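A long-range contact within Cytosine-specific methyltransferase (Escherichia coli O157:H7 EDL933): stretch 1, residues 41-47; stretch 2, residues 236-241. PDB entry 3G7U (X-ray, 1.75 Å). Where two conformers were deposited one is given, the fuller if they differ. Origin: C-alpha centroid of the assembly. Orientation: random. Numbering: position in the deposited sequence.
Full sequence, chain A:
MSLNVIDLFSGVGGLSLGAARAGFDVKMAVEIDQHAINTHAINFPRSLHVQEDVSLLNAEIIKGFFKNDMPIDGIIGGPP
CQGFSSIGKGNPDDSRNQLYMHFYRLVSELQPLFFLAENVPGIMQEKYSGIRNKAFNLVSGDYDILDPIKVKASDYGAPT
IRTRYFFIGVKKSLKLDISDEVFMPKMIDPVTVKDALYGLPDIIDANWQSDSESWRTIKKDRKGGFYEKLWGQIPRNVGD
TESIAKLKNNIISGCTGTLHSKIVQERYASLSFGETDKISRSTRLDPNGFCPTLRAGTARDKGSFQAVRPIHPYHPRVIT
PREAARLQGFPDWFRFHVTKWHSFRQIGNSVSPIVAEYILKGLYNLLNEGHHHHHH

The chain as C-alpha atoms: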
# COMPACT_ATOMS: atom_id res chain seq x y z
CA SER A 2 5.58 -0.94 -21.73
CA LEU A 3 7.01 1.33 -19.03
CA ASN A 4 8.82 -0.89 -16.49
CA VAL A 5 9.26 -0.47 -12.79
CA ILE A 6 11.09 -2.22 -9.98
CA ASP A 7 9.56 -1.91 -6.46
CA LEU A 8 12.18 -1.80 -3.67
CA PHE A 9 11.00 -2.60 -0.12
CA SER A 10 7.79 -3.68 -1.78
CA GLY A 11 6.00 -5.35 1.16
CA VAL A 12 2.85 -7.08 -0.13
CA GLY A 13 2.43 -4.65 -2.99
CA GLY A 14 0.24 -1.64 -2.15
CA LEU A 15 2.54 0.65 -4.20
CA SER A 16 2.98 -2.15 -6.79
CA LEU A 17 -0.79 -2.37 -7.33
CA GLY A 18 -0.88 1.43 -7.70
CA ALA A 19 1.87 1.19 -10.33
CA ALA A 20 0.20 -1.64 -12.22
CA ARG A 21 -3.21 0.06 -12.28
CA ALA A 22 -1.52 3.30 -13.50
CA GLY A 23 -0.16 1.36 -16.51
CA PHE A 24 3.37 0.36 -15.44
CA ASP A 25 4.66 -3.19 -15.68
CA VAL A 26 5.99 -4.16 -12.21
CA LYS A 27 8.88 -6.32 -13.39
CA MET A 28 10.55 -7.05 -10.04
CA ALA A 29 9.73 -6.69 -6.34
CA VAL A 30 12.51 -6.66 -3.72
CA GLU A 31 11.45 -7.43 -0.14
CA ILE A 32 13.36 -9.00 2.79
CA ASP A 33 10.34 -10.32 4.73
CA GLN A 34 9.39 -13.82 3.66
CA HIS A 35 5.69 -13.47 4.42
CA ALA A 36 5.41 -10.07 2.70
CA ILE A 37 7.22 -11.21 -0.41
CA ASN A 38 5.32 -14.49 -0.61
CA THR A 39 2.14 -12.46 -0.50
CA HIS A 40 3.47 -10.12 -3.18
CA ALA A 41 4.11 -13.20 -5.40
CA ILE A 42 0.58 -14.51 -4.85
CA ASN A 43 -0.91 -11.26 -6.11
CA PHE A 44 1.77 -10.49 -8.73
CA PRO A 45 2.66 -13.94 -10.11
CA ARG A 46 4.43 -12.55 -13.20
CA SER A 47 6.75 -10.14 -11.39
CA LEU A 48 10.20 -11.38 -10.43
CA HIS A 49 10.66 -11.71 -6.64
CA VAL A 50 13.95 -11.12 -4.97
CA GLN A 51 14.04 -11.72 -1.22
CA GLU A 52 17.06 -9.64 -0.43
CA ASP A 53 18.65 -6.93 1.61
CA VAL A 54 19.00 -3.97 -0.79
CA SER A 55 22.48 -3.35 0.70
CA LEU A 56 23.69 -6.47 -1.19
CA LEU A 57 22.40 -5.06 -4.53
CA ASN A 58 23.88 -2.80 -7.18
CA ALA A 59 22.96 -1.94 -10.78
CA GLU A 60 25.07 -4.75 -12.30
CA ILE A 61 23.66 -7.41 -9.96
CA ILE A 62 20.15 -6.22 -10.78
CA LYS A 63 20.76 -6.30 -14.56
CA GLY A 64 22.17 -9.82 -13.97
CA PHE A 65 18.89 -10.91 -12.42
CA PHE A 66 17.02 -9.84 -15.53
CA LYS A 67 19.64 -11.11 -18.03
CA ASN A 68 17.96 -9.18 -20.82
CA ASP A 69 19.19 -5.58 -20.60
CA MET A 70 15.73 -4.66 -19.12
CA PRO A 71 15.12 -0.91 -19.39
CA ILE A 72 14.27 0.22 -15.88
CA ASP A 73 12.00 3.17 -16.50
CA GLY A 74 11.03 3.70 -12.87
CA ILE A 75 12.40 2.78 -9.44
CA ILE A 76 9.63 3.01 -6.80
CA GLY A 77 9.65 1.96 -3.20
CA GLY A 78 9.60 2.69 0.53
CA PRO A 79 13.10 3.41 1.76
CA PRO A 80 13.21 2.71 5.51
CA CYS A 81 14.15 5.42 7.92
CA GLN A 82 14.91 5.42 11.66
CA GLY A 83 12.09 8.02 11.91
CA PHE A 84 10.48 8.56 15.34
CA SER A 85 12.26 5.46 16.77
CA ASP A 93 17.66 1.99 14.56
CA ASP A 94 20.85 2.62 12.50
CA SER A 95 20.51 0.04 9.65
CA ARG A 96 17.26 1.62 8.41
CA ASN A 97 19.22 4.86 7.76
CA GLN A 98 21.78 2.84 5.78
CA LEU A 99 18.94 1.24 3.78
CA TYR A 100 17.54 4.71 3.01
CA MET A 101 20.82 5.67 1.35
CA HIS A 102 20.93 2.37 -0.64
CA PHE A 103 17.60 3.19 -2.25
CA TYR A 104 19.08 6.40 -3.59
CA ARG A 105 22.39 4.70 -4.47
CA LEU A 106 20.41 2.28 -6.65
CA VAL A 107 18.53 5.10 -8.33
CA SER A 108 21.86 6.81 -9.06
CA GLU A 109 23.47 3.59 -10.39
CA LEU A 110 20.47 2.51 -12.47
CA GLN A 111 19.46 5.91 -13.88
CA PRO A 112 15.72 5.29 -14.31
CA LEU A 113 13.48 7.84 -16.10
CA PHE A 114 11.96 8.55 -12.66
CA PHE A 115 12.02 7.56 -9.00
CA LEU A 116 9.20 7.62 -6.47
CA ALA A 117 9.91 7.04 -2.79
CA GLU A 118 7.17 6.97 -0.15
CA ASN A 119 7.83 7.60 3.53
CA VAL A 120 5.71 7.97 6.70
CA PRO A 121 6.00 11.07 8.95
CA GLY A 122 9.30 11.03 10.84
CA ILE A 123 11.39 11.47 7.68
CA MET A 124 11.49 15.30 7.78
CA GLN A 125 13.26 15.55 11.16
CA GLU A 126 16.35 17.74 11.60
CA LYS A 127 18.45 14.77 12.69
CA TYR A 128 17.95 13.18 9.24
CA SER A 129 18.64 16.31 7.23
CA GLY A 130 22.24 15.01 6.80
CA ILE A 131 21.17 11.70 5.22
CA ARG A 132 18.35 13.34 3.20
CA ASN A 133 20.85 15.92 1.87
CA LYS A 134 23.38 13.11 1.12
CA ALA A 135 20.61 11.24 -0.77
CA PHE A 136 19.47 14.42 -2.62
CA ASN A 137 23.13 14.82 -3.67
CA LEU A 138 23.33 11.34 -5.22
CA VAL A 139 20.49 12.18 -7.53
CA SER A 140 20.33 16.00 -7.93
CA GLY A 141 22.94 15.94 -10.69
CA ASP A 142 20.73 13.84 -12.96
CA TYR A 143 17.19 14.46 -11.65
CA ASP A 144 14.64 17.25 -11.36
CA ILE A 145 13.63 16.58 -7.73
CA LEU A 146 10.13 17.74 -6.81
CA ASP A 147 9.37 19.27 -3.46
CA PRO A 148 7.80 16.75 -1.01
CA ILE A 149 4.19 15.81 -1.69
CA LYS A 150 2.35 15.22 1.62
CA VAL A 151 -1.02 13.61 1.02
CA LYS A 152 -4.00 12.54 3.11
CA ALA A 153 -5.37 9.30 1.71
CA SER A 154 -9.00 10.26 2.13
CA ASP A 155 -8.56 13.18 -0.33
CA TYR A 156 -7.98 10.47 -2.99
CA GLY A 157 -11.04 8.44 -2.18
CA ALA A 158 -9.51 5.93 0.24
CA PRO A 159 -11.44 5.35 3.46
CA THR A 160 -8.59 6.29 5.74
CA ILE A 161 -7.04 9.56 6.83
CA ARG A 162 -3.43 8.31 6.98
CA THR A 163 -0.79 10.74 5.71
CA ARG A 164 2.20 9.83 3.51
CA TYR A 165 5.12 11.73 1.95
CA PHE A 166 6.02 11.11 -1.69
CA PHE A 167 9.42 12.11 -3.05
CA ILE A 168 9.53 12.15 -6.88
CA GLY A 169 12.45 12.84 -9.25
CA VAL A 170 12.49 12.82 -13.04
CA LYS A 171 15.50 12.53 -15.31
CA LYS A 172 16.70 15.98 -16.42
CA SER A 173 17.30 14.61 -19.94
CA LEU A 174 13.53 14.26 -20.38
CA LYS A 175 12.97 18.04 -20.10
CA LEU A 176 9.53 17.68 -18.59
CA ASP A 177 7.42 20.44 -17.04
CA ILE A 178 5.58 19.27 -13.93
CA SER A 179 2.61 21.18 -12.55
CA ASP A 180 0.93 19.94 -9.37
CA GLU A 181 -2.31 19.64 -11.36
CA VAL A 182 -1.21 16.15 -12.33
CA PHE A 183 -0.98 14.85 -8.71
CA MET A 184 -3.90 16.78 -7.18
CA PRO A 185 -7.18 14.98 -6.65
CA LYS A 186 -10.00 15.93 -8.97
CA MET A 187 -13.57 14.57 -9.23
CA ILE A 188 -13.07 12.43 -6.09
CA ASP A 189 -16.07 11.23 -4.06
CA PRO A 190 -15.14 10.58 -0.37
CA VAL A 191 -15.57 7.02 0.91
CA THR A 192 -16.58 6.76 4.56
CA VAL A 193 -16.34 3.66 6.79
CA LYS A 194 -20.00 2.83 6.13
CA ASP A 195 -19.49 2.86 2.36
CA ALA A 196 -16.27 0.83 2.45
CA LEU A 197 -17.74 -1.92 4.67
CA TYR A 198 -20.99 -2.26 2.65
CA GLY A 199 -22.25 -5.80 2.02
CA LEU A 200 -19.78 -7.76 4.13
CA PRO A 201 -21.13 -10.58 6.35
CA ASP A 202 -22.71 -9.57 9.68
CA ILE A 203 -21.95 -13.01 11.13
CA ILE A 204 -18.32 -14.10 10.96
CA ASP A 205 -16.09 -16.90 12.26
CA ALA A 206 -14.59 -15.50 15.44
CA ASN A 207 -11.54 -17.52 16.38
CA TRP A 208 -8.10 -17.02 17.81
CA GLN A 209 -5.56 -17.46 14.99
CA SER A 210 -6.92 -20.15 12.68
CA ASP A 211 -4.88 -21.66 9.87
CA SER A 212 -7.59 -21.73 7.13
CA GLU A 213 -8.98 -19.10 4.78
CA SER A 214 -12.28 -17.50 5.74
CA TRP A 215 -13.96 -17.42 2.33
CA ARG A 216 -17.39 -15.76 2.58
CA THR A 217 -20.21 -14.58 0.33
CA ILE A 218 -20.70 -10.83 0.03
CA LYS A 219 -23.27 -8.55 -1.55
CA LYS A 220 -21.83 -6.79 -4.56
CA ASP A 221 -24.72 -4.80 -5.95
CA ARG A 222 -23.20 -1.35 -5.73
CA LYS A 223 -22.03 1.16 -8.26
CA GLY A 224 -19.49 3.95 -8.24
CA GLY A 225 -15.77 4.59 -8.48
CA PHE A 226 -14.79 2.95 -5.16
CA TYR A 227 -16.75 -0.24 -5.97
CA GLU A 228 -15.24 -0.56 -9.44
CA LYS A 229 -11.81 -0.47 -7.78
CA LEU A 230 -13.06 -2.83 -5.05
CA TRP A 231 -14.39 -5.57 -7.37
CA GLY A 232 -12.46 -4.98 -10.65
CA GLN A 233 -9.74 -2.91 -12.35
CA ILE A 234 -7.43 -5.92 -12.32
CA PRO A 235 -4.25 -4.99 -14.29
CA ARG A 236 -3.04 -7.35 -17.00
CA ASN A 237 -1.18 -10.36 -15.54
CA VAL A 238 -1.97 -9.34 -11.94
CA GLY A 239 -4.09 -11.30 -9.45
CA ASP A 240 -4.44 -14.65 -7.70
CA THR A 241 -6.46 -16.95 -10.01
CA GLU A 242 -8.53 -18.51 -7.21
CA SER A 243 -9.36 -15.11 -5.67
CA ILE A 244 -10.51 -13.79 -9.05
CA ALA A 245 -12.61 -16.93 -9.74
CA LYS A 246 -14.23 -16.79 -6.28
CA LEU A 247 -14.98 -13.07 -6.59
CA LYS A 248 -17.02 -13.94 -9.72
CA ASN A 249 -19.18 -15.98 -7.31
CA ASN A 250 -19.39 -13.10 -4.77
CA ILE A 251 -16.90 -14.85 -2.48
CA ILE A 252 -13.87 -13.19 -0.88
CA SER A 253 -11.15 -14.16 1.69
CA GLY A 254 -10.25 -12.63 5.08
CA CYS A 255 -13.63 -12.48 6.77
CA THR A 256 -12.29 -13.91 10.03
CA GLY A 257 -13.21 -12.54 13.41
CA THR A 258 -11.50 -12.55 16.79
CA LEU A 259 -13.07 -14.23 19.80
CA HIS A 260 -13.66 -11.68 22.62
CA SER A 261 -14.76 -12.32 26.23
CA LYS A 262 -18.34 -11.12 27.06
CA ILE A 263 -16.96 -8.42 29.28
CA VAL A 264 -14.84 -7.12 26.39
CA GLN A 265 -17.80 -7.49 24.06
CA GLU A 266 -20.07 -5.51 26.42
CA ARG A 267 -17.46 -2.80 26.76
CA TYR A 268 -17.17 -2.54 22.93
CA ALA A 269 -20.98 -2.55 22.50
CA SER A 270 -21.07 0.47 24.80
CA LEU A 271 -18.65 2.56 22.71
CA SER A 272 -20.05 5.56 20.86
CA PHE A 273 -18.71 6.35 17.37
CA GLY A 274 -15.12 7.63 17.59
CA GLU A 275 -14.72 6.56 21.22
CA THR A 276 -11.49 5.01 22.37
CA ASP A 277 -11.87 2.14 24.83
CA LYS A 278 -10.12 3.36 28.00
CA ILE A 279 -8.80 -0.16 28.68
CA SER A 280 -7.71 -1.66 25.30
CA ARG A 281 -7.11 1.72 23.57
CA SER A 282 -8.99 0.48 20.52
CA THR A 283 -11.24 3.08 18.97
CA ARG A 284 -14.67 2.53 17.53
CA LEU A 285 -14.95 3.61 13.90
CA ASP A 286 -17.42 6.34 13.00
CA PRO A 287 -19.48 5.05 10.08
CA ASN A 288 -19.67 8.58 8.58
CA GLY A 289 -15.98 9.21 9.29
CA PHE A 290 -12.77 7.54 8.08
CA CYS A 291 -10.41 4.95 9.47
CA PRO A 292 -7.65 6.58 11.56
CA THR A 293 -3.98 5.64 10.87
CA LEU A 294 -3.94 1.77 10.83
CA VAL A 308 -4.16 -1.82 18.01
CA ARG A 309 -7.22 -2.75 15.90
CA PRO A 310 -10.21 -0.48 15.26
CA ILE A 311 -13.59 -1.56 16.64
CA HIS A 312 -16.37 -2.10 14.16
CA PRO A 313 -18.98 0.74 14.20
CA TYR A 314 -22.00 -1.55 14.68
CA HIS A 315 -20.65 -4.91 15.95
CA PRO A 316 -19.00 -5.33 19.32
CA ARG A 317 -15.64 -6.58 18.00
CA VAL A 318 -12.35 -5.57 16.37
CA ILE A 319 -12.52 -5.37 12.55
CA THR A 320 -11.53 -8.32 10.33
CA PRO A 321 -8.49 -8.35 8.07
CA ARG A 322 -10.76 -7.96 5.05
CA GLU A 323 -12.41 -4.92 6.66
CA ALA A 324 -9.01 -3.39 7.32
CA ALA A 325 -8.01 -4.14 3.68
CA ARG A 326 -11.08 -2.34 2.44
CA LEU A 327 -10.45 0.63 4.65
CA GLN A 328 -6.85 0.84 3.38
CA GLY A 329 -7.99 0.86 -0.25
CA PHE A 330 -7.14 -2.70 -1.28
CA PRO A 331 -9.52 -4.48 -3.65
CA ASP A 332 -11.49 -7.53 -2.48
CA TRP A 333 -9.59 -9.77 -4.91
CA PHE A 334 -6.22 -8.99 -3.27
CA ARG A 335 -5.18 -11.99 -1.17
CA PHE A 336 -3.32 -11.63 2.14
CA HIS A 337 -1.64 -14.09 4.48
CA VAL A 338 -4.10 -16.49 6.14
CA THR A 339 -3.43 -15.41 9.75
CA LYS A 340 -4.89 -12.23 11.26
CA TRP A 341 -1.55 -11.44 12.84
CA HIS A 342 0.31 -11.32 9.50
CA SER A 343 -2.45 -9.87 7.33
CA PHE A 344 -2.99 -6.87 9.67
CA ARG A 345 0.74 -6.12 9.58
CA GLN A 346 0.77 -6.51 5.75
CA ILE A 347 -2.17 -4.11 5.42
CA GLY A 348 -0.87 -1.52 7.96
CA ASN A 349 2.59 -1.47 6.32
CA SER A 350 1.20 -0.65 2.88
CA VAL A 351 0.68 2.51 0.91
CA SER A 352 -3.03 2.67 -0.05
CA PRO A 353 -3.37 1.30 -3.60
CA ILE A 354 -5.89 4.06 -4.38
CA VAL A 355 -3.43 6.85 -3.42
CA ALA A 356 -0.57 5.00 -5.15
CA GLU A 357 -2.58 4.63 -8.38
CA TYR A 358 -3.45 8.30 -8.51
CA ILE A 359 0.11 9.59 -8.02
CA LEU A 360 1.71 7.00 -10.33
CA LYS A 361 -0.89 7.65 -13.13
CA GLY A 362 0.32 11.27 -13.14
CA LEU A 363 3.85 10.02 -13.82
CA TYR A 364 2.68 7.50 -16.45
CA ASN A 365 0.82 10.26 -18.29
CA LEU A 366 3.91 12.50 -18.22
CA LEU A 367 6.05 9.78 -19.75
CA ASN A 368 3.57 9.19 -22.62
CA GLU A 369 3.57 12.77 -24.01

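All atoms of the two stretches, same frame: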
# COMPACT_ATOMS: atom_id res chain seq x y z
N ALA A 41 4.10 -12.24 -4.27
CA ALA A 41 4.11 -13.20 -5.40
C ALA A 41 2.76 -13.81 -5.68
O ALA A 41 2.45 -14.14 -6.82
CB ALA A 41 5.14 -14.30 -5.18
N ILE A 42 1.95 -13.98 -4.65
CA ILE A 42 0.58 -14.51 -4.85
C ILE A 42 -0.26 -13.54 -5.69
O ILE A 42 -1.03 -13.96 -6.56
CB ILE A 42 -0.15 -14.76 -3.49
CG1 ILE A 42 0.43 -15.98 -2.75
CG2 ILE A 42 -1.64 -15.01 -3.71
CD1 ILE A 42 0.41 -17.28 -3.57
N ASN A 43 -0.09 -12.26 -5.45
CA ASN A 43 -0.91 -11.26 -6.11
C ASN A 43 -0.27 -10.76 -7.39
O ASN A 43 -0.95 -10.24 -8.26
CB ASN A 43 -1.18 -10.10 -5.17
CG ASN A 43 -2.11 -10.50 -4.05
OD1 ASN A 43 -3.35 -10.65 -4.26
ND2 ASN A 43 -1.54 -10.76 -2.88
N PHE A 44 1.05 -10.93 -7.51
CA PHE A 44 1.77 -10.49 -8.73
C PHE A 44 2.60 -11.67 -9.29
O PHE A 44 3.83 -11.63 -9.27
CB PHE A 44 2.70 -9.30 -8.43
CG PHE A 44 1.98 -8.07 -7.98
CD1 PHE A 44 1.55 -7.11 -8.91
CD2 PHE A 44 1.66 -7.90 -6.63
CE1 PHE A 44 0.83 -5.96 -8.47
CE2 PHE A 44 0.95 -6.78 -6.17
CZ PHE A 44 0.53 -5.80 -7.11
N PRO A 45 1.92 -12.72 -9.76
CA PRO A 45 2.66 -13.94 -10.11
C PRO A 45 3.62 -13.81 -11.28
O PRO A 45 4.47 -14.67 -11.43
CB PRO A 45 1.56 -14.96 -10.43
CG PRO A 45 0.39 -14.17 -10.74
CD PRO A 45 0.48 -12.87 -10.01
N ARG A 46 3.53 -12.73 -12.06
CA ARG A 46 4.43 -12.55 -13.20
C ARG A 46 5.58 -11.58 -12.93
O ARG A 46 6.45 -11.41 -13.78
CB ARG A 46 3.67 -12.12 -14.45
CG ARG A 46 2.26 -12.70 -14.58
CD ARG A 46 2.17 -14.11 -15.15
NE ARG A 46 1.04 -14.24 -16.07
CZ ARG A 46 -0.25 -14.35 -15.73
NH1 ARG A 46 -0.64 -14.36 -14.45
NH2 ARG A 46 -1.17 -14.45 -16.68
N SER A 47 5.61 -10.95 -11.75
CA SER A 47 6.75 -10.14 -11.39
C SER A 47 7.85 -11.05 -10.89
O SER A 47 7.55 -12.11 -10.36
CB SER A 47 6.36 -9.17 -10.25
OG SER A 47 5.31 -8.35 -10.72
N ARG A 236 -3.43 -6.18 -16.22
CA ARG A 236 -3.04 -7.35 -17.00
C ARG A 236 -1.96 -8.11 -16.24
O ARG A 236 -1.05 -7.49 -15.67
CB ARG A 236 -2.54 -6.92 -18.40
CG ARG A 236 -2.16 -8.06 -19.36
CD ARG A 236 -1.76 -7.50 -20.74
NE ARG A 236 -0.98 -6.27 -20.60
CZ ARG A 236 0.35 -6.19 -20.56
NH1 ARG A 236 0.94 -5.01 -20.40
NH2 ARG A 236 1.10 -7.29 -20.71
N ASN A 237 -2.14 -9.43 -16.16
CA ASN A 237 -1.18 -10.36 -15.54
C ASN A 237 -1.10 -10.31 -14.00
O ASN A 237 -0.29 -10.99 -13.39
CB ASN A 237 0.21 -10.20 -16.15
CG ASN A 237 0.26 -10.60 -17.61
OD1 ASN A 237 -0.25 -11.65 -17.99
ND2 ASN A 237 0.85 -9.74 -18.43
N VAL A 238 -1.98 -9.52 -13.39
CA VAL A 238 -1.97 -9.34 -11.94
C VAL A 238 -3.11 -10.15 -11.35
O VAL A 238 -4.15 -10.31 -11.99
CB VAL A 238 -2.08 -7.83 -11.62
CG1 VAL A 238 -2.43 -7.54 -10.15
CG2 VAL A 238 -0.77 -7.12 -12.08
N GLY A 239 -2.94 -10.69 -10.14
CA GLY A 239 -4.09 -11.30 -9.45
C GLY A 239 -3.96 -12.80 -9.20
O GLY A 239 -3.49 -13.54 -10.06
N ASP A 240 -4.37 -13.24 -8.02
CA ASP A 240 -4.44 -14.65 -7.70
C ASP A 240 -5.66 -15.25 -8.41
O ASP A 240 -6.78 -14.77 -8.28
CB ASP A 240 -4.55 -14.80 -6.18
CG ASP A 240 -4.76 -16.25 -5.74
OD1 ASP A 240 -3.86 -17.08 -5.96
OD2 ASP A 240 -5.81 -16.52 -5.12
N THR A 241 -5.42 -16.28 -9.20
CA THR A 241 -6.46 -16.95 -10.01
C THR A 241 -7.67 -17.41 -9.20
O THR A 241 -8.82 -17.13 -9.58
CB THR A 241 -5.83 -18.13 -10.81
OG1 THR A 241 -4.88 -17.59 -11.71
CG2 THR A 241 -6.86 -18.88 -11.60
O HOH W 1 -1.48 -16.50 -7.31
O HOH W 2 -5.07 -11.36 -6.06
O HOH W 3 1.86 -10.44 -12.06
O HOH W 4 -2.59 -13.65 -12.81

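How do the two backbones meet? Stretch 1 finishes a helix at Asn 43 and then, from Phe 44 to Ser 47, makes a type I turn closed by Ser 47 N donating to Phe 44 O at 3.1 Å. Stretch 2 is irregular and passes closest where the CA atoms of Asn 43 and Gly 239 lie 4.6 Å apart. There Gly 239 N donates to Asn 43 O at 2.8 Å, the one direct hydrogen bond between the stretches. The helix has just ended, and this carbonyl finds its donor in a loop distant in sequence.

Why does glycine suit position 239? Its phi/psi of 116/139 would jam a CB against the carbonyl oxygen of Val 238, which by itself calls for glycine. Such a CB would point away from stretch 1, so the restriction comes from the local backbone.

What do waters add? Four bridge the stretches. One donates to both Ile 42 O (2.7 Å) and Asp 240 OD1 (2.8 Å); a second accepts from Asp 240 N (2.8 Å) and donates to Asn 43 OD1 (2.6 Å). Another links Arg 46 N, its donor at 2.8 Å, to Asn 237 O at 2.6 Å. The first water lets two acceptors share a donor; the other two join a donor to an acceptor across the gap.

Which side chains touch? Phe 44 sets off sideways, but its ring end comes nearer, bringing CD1 within 3.9 Å of Val 238 CG2 in an apolar contact. Val 238 also places CG1 3.6 Å from Asn 43 O, beside the hydrogen bond. At the exposed margin, Arg 46 lays a face of its guanidinium over Asn 237 OD1; NH2 approaches OD1 to 3.2 Å, but the angle is too poor for a hydrogen bond.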